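Local structure of stage III sporulation protein AH (Bacillus subtilis, 3TUF) at residues Ser128-Thr133 against Val151-Asp156. The protein takes part in forespore engulfment and, together with SpoIIQ, forms an intercellular channel that links mother cell and forespore during sporulation. Sequence-based numbering, arbitrary orientation.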
loop_
_atom_site.group_PDB
_atom_site.type_symbol
_atom_site.label_atom_id
_atom_site.label_comp_id
_atom_site.label_asym_id
_atom_site.label_seq_id
_atom_site.Cartn_x
_atom_site.Cartn_y
_atom_site.Cartn_z
ATOM N N SER B 128 -1.601 7.647 -4.722
ATOM C CA SER B 128 -1.305 6.271 -5.149
ATOM C C SER B 128 0.137 6.013 -5.395
ATOM O O SER B 128 0.669 4.920 -5.131
ATOM C CB SER B 128 -1.907 6.027 -6.496
ATOM O OG SER B 128 -3.288 6.040 -6.334
ATOM N N GLU B 129 0.753 6.990 -6.019
ATOM C CA GLU B 129 2.125 6.827 -6.353
ATOM C C GLU B 129 3.002 6.895 -5.114
ATOM O O GLU B 129 3.927 6.070 -4.973
ATOM C CB GLU B 129 2.517 7.780 -7.480
ATOM C CG GLU B 129 1.828 7.359 -8.824
ATOM C CD GLU B 129 2.031 5.825 -9.201
ATOM O OE1 GLU B 129 3.130 5.283 -8.938
ATOM O OE2 GLU B 129 1.094 5.160 -9.755
ATOM N N VAL B 130 2.666 7.827 -4.207
ATOM C CA VAL B 130 3.215 7.849 -2.868
ATOM C C VAL B 130 3.008 6.485 -2.203
ATOM O O VAL B 130 3.974 5.876 -1.701
ATOM C CB VAL B 130 2.539 8.979 -2.027
ATOM C CG1 VAL B 130 2.591 8.723 -0.460
ATOM C CG2 VAL B 130 3.128 10.334 -2.409
ATOM N N GLU B 131 1.761 5.999 -2.206
ATOM C CA GLU B 131 1.470 4.659 -1.656
ATOM C C GLU B 131 2.428 3.611 -2.230
ATOM O O GLU B 131 3.029 2.826 -1.474
ATOM C CB GLU B 131 0.009 4.176 -1.932
ATOM C CG GLU B 131 -1.211 4.988 -1.354
ATOM C CD GLU B 131 -1.447 4.767 0.167
ATOM O OE1 GLU B 131 -0.663 3.983 0.784
ATOM O OE2 GLU B 131 -2.423 5.374 0.736
ATOM N N GLY B 132 2.546 3.601 -3.567
ATOM C CA GLY B 132 3.399 2.624 -4.263
ATOM C C GLY B 132 4.874 2.752 -3.885
ATOM O O GLY B 132 5.577 1.727 -3.651
ATOM N N THR B 133 5.329 4.018 -3.826
ATOM C CA THR B 133 6.684 4.358 -3.433
ATOM C C THR B 133 7.012 3.833 -2.047
ATOM O O THR B 133 8.050 3.202 -1.852
ATOM C CB THR B 133 6.860 5.850 -3.424
ATOM O OG1 THR B 133 6.881 6.317 -4.785
ATOM C CG2 THR B 133 8.185 6.273 -2.653
ATOM N N VAL B 151 7.914 3.704 6.024
ATOM C CA VAL B 151 8.283 4.750 5.079
ATOM C C VAL B 151 7.067 5.586 4.801
ATOM O O VAL B 151 6.017 5.086 4.333
ATOM C CB VAL B 151 8.731 4.188 3.660
ATOM C CG1 VAL B 151 8.906 5.345 2.576
ATOM C CG2 VAL B 151 10.018 3.337 3.726
ATOM N N ASN B 152 7.208 6.881 5.024
ATOM C CA ASN B 152 6.126 7.797 4.738
ATOM C C ASN B 152 6.700 8.813 3.797
ATOM O O ASN B 152 7.644 9.547 4.147
ATOM C CB ASN B 152 5.531 8.413 6.041
ATOM C CG ASN B 152 4.484 9.522 5.764
ATOM O OD1 ASN B 152 4.487 10.216 4.743
ATOM N ND2 ASN B 152 3.593 9.703 6.713
ATOM N N ALA B 153 6.136 8.835 2.601
ATOM C CA ALA B 153 6.715 9.575 1.499
ATOM C C ALA B 153 5.787 10.696 1.124
ATOM O O ALA B 153 5.858 11.256 0.022
ATOM C CB ALA B 153 6.919 8.648 0.314
ATOM N N GLU B 154 4.902 11.039 2.041
ATOM C CA GLU B 154 3.799 11.905 1.653
ATOM C C GLU B 154 4.097 13.399 1.482
ATOM O O GLU B 154 3.516 14.036 0.592
ATOM C CB GLU B 154 2.618 11.724 2.569
ATOM C CG GLU B 154 1.384 12.241 1.948
ATOM C CD GLU B 154 0.176 11.917 2.793
ATOM O OE1 GLU B 154 0.353 11.509 3.999
ATOM O OE2 GLU B 154 -0.945 12.072 2.238
ATOM N N GLY B 155 4.953 13.971 2.304
ATOM C CA GLY B 155 5.058 15.421 2.282
ATOM C C GLY B 155 6.294 15.995 1.607
ATOM O O GLY B 155 6.688 15.568 0.529
ATOM N N ASP B 156 6.885 16.987 2.270
ATOM C CA ASP B 156 8.105 17.623 1.825
ATOM C C ASP B 156 9.321 16.780 2.171
ATOM O O ASP B 156 10.369 16.928 1.562
ATOM C CB ASP B 156 8.248 18.976 2.510
ATOM C CG ASP B 156 7.457 20.090 1.815
ATOM O OD1 ASP B 156 6.984 19.869 0.665
ATOM O OD2 ASP B 156 7.333 21.194 2.423
#
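T133 takes hold of the carbonyl oxygen of E129 twice. Its backbone N lies 2.7 Å from E129 O in the normal helical bond, and its hydroxyl OG1 adds a second bond to E129 O at 3.0 Å, coming in 40° above the carbonyl plane. With OG1 turned back to the helix, CG2 falls anti to the backbone N and reaches across to the methyl of A153, CG2 to CB 4.0 Å. A serine here could keep the hydroxyl bond but would probably cost A153 CB its closest methyl neighbour on the helix segment, opening a small gap between helix and turn. One helical turn earlier, V130 divides its branches: CG2 lies 3.8 Å from A153 O, while CG1, anti to the backbone N at a chi1 of 156°, packs 4.0 Å from E154 CA. Helix 114-143 here packs against the turn of the beta hairpin formed by strands 149-152 and 157-163; the hairpin belongs to a mixed three-stranded sheet packed with helices, consistent with the ring-building motif family of type III secretion and flagellar proteins. The turn is shaped from within by an Asx turn, E154 N donating to N152 OD1 at 2.9 Å almost in line with the side-chain C=O. N152 ND2 is hydrogen-bonded to Y88 OH on helix 84-107, A153 N to E134 OE2, and the carboxylate of E154 forms a salt bridge with R96.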